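Local coordinates for protein phosphinothricin N-acetyltransferase (Brucella ovis, PDB 5DWM) that probably transfers an acetyl group from acetyl-CoA to an acceptor substrate, as a member of the GNAT acetyltransferase superfamily, at residues 108-113 with 140-145; 147-152 with 165-170. All blocks are in the same frame, centred on the assembly; numbering follows the deposited sequence.

Contact 1 (108-113 with 140-145)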
# COMPACT_ATOMS: atom_id res chain seq x y z
N LEU A 108 -10.05 3.88 -22.89
CA LEU A 108 -10.46 2.59 -23.44
C LEU A 108 -9.96 1.45 -22.58
O LEU A 108 -10.70 0.50 -22.30
CB LEU A 108 -9.93 2.41 -24.87
CG LEU A 108 -10.53 3.26 -25.97
CD1 LEU A 108 -9.80 2.95 -27.28
CD2 LEU A 108 -12.03 2.99 -26.09
N LEU A 109 -8.70 1.53 -22.13
CA LEU A 109 -8.12 0.47 -21.31
C LEU A 109 -8.81 0.38 -19.97
O LEU A 109 -9.16 -0.71 -19.51
CB LEU A 109 -6.62 0.73 -21.11
CG LEU A 109 -5.73 0.28 -22.26
CD1 LEU A 109 -4.33 0.87 -22.13
CD2 LEU A 109 -5.66 -1.22 -22.34
N LEU A 110 -9.00 1.53 -19.30
CA LEU A 110 -9.54 1.51 -17.95
C LEU A 110 -11.01 1.10 -17.95
O LEU A 110 -11.45 0.37 -17.06
CB LEU A 110 -9.33 2.87 -17.27
CG LEU A 110 -9.76 3.03 -15.81
CD1 LEU A 110 -9.16 1.94 -14.92
CD2 LEU A 110 -9.36 4.41 -15.30
N ARG A 111 -11.78 1.54 -18.95
CA ARG A 111 -13.16 1.09 -19.04
C ARG A 111 -13.23 -0.43 -19.11
O ARG A 111 -14.04 -1.05 -18.40
CB ARG A 111 -13.86 1.73 -20.24
CG ARG A 111 -15.26 1.20 -20.44
CD ARG A 111 -16.09 2.12 -21.32
NE ARG A 111 -16.29 3.43 -20.70
CZ ARG A 111 -15.82 4.57 -21.20
NH1 ARG A 111 -15.15 4.57 -22.34
NH2 ARG A 111 -16.05 5.71 -20.56
N GLU A 112 -12.38 -1.05 -19.93
CA GLU A 112 -12.44 -2.50 -20.05
C GLU A 112 -11.89 -3.18 -18.79
O GLU A 112 -12.42 -4.22 -18.37
CB GLU A 112 -11.71 -2.97 -21.32
CG GLU A 112 -11.77 -4.47 -21.58
CD GLU A 112 -13.19 -5.00 -21.76
OE1 GLU A 112 -13.40 -6.22 -21.54
OE2 GLU A 112 -14.08 -4.21 -22.12
N LEU A 113 -10.86 -2.60 -18.17
CA LEU A 113 -10.34 -3.16 -16.93
C LEU A 113 -11.40 -3.13 -15.83
O LEU A 113 -11.57 -4.12 -15.10
CB LEU A 113 -9.10 -2.39 -16.49
CG LEU A 113 -8.31 -3.04 -15.35
CD1 LEU A 113 -7.56 -4.27 -15.85
CD2 LEU A 113 -7.35 -2.06 -14.72
N LYS A 140 -6.99 12.98 -14.08
CA LYS A 140 -8.15 13.30 -14.91
C LYS A 140 -8.75 12.04 -15.55
O LYS A 140 -9.98 11.92 -15.65
CB LYS A 140 -7.77 14.34 -15.97
N LEU A 141 -7.90 11.10 -15.97
CA LEU A 141 -8.41 9.84 -16.52
C LEU A 141 -9.29 9.12 -15.51
O LEU A 141 -10.38 8.64 -15.84
CB LEU A 141 -7.25 8.94 -16.94
CG LEU A 141 -7.54 7.44 -17.13
CD1 LEU A 141 -8.52 7.19 -18.25
CD2 LEU A 141 -6.25 6.63 -17.35
N HIS A 142 -8.83 9.05 -14.26
CA HIS A 142 -9.61 8.34 -13.25
C HIS A 142 -10.86 9.12 -12.87
O HIS A 142 -11.93 8.52 -12.68
CB HIS A 142 -8.72 8.00 -12.05
CG HIS A 142 -7.75 6.89 -12.32
ND1 HIS A 142 -6.51 7.09 -12.88
CD2 HIS A 142 -7.86 5.55 -12.12
CE1 HIS A 142 -5.89 5.94 -13.02
NE2 HIS A 142 -6.68 4.98 -12.56
N GLU A 143 -10.76 10.44 -12.75
CA GLU A 143 -11.94 11.26 -12.51
C GLU A 143 -13.00 11.03 -13.58
O GLU A 143 -14.19 10.91 -13.28
CB GLU A 143 -11.57 12.74 -12.44
CG GLU A 143 -10.80 13.13 -11.19
CD GLU A 143 -10.38 14.58 -11.20
OE1 GLU A 143 -10.48 15.23 -12.27
OE2 GLU A 143 -9.95 15.08 -10.14
N SER A 144 -12.57 10.97 -14.85
CA SER A 144 -13.54 10.85 -15.94
C SER A 144 -14.27 9.52 -15.92
O SER A 144 -15.38 9.42 -16.45
CB SER A 144 -12.86 11.07 -17.28
OG SER A 144 -12.18 9.90 -17.70
N LEU A 145 -13.69 8.49 -15.30
CA LEU A 145 -14.34 7.19 -15.20
C LEU A 145 -14.99 6.95 -13.85
O LEU A 145 -15.31 5.81 -13.51
CB LEU A 145 -13.35 6.07 -15.56
CG LEU A 145 -13.32 5.90 -17.08
CD1 LEU A 145 -12.22 4.98 -17.51
CD2 LEU A 145 -14.66 5.38 -17.58
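Leu110 and Leu145 make the apolar centre of this contact, sliding past each other in opposite directions. Leu110 holds CG anti to its backbone N (chi1 -177°), where it lies 3.6 Å from Leu145 CD1, and Leu110 CB and CD2 also touch that one methyl. Leu110 CD2 goes on to meet Leu141 CG at 4.0 Å. A branched leucine suits position 110 because its CD2 methyl meets Leu141, His142 and Leu145 at once, and no hydrogen bond passes between the two segments.

The aromatic element is a CH-pi contact. Leu110 CD2 stands over one face of the His142 imidazole, 4.0 Å from the ring centroid and offset toward the rim, nearest to His142 CD2 at 3.7 Å. Leucine and histidine side chains cross at about a right angle. Histidine fits because its edge stays polar while its face accepts a methyl: NE2 bonds to Asp92 and ND1 to the Ser138 carbonyl, which together fix the rotation of the ring.

Arg111 is an exposed residue, and its long chain suits a place at the margin of the contact. A bend at chi3 (-63°) turns NE out of line with the extended part of the chain. Its NH2 lies 3.3 Å from Leu145 CD2, an oblique approach.

Leu110 also packs on Ile94, an acetyl-CoA-binding residue, and Leu141 lies close to Lys107, another. The contact thus joins helix 105-119, which follows the pyrophosphate-binding loop in the GNAT fold, to helix 136-144 beside the cofactor site.

Contact 2 (147-152 with 165-170); sequences FTHCGR and DTVLMQ
The His149 imidazole carries Met169 CE over the centre of one face, 3.7 Å from the centroid, while Val167 CG1 sits at its edge. Met169 SD also lies over that face, and the flexible thioether bends at chi3 (68°), which places CE. The Phe147 ring meets the backbone carbon of Met169 at its edge, and the Arg152 guanidinium has Asp165 OD2 at its edge.

Phe147 leads into, and the others belong to, the antiparallel beta hairpin of strands 148-159 and 162-172. Thr148 and Gln170 form a hydrogen-bonded pair, with Thr148 N 2.9 Å from Gln170 O. The non-hydrogen-bonded pair His149-Met169 follows, putting both side chains on one face. Then comes a classic beta bulge: Cys150 and Gly151 both face Leu168, with Cys150 N giving a 2.8 Å bond to Leu168 O and Gly151 O accepting from Leu168 N. Glycine suits this position because its backbone angles would jam a CB against the preceding carbonyl.

Gln170 OE1 accepts from Glu154 N of the second subunit, at the dimer interface. Asp165 OD1 bonds to Gly155, and Arg152 NH2 also salt-bridges Glu133. In the Arg152-Asp165 salt bridge, NE and NH2, each 3.0 Å from OD2, reach its anti side from opposite faces of the carboxylate plane.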
# COMPACT_ATOMS: atom_id res chain seq x y z
N PHE A 147 -13.93 7.60 -10.61
CA PHE A 147 -13.18 7.46 -9.37
C PHE A 147 -13.32 8.73 -8.55
O PHE A 147 -13.42 9.84 -9.09
CB PHE A 147 -11.70 7.24 -9.67
CG PHE A 147 -11.34 5.86 -10.14
CD1 PHE A 147 -11.68 5.42 -11.41
CD2 PHE A 147 -10.57 5.03 -9.33
CE1 PHE A 147 -11.32 4.15 -11.83
CE2 PHE A 147 -10.20 3.76 -9.75
CZ PHE A 147 -10.57 3.33 -11.01
N THR A 148 -13.34 8.56 -7.23
CA THR A 148 -13.38 9.69 -6.31
C THR A 148 -12.08 9.78 -5.53
O THR A 148 -11.43 8.76 -5.26
CB THR A 148 -14.57 9.58 -5.35
OG1 THR A 148 -14.46 8.39 -4.57
CG2 THR A 148 -15.88 9.52 -6.13
N HIS A 149 -11.70 11.00 -5.18
CA HIS A 149 -10.48 11.20 -4.41
C HIS A 149 -10.63 10.65 -3.00
O HIS A 149 -11.62 10.94 -2.32
CB HIS A 149 -10.16 12.69 -4.36
CG HIS A 149 -9.61 13.21 -5.65
ND1 HIS A 149 -8.27 13.14 -5.95
CD2 HIS A 149 -10.21 13.78 -6.72
CE1 HIS A 149 -8.07 13.65 -7.15
NE2 HIS A 149 -9.23 14.05 -7.64
N CYS A 150 -9.65 9.86 -2.56
CA CYS A 150 -9.73 9.27 -1.23
C CYS A 150 -8.43 9.40 -0.45
O CYS A 150 -8.28 8.72 0.57
CB CYS A 150 -10.23 7.82 -1.28
SG CYS A 150 -9.15 6.64 -2.13
N GLY A 151 -7.50 10.23 -0.88
CA GLY A 151 -6.34 10.49 -0.05
C GLY A 151 -5.19 11.07 -0.84
O GLY A 151 -5.16 11.06 -2.07
N ARG A 152 -4.20 11.57 -0.09
CA ARG A 152 -2.99 12.11 -0.68
C ARG A 152 -1.88 11.97 0.35
O ARG A 152 -1.92 12.63 1.40
CB ARG A 152 -3.17 13.58 -1.08
CG ARG A 152 -1.97 14.17 -1.79
CD ARG A 152 -2.36 15.43 -2.54
NE ARG A 152 -1.22 16.10 -3.16
CZ ARG A 152 -1.29 16.80 -4.29
NH1 ARG A 152 -2.44 16.93 -4.94
NH2 ARG A 152 -0.20 17.38 -4.78
N ASP A 165 4.04 13.42 -4.37
CA ASP A 165 2.91 13.00 -3.56
C ASP A 165 2.20 11.83 -4.24
O ASP A 165 2.16 11.75 -5.46
CB ASP A 165 1.87 14.12 -3.41
CG ASP A 165 2.41 15.34 -2.68
OD1 ASP A 165 3.51 15.29 -2.08
OD2 ASP A 165 1.72 16.38 -2.70
N THR A 166 1.61 10.95 -3.43
CA THR A 166 0.78 9.87 -3.96
C THR A 166 -0.68 10.27 -3.81
O THR A 166 -1.15 10.50 -2.69
CB THR A 166 1.01 8.59 -3.16
OG1 THR A 166 2.36 8.16 -3.30
CG2 THR A 166 0.06 7.49 -3.64
N VAL A 167 -1.40 10.36 -4.93
CA VAL A 167 -2.83 10.64 -4.91
C VAL A 167 -3.59 9.31 -4.97
O VAL A 167 -3.34 8.48 -5.85
CB VAL A 167 -3.23 11.58 -6.06
CG1 VAL A 167 -4.73 11.50 -6.33
CG2 VAL A 167 -2.80 13.01 -5.73
N LEU A 168 -4.50 9.10 -4.02
CA LEU A 168 -5.31 7.89 -3.97
C LEU A 168 -6.73 8.19 -4.44
O LEU A 168 -7.32 9.20 -4.04
CB LEU A 168 -5.37 7.33 -2.55
CG LEU A 168 -4.00 7.08 -1.91
CD1 LEU A 168 -4.21 6.90 -0.44
CD2 LEU A 168 -3.36 5.85 -2.51
N MET A 169 -7.28 7.31 -5.29
CA MET A 169 -8.64 7.43 -5.78
C MET A 169 -9.29 6.05 -5.79
O MET A 169 -8.61 5.03 -5.93
CB MET A 169 -8.68 8.02 -7.19
CG MET A 169 -7.86 9.30 -7.34
SD MET A 169 -8.06 10.10 -8.94
CE MET A 169 -9.77 10.63 -8.83
N GLN A 170 -10.62 6.01 -5.67
CA GLN A 170 -11.29 4.71 -5.64
C GLN A 170 -12.62 4.76 -6.38
O GLN A 170 -13.26 5.80 -6.51
CB GLN A 170 -11.45 4.14 -4.22
CG GLN A 170 -12.44 4.89 -3.35
CD GLN A 170 -12.56 4.31 -1.95
OE1 GLN A 170 -12.41 5.04 -0.97
NE2 GLN A 170 -12.85 3.01 -1.85

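How the contacts relate
Contact 1 closes before contact 2 opens along the chain, and their centres lie 14 Å apart within one GNAT domain. Helix 136-144 is followed, after a short connection, by strand 148-159, and that connection ties the two together: Phe147 N is 3.0 Å from His142 O, a probable hydrogen bond. Glu143 OE2 and His149 NE2, 2.8 Å apart, make another, while Met169 packs against His142 and Glu143. Contact 1 joins two helices beside acetyl-CoA-binding residues, whereas contact 2 pairs the last two strands of the mixed sheet, with 148-159 outermost within the chain. Together they connect the cofactor side of the domain with the hairpin that meets the second subunit.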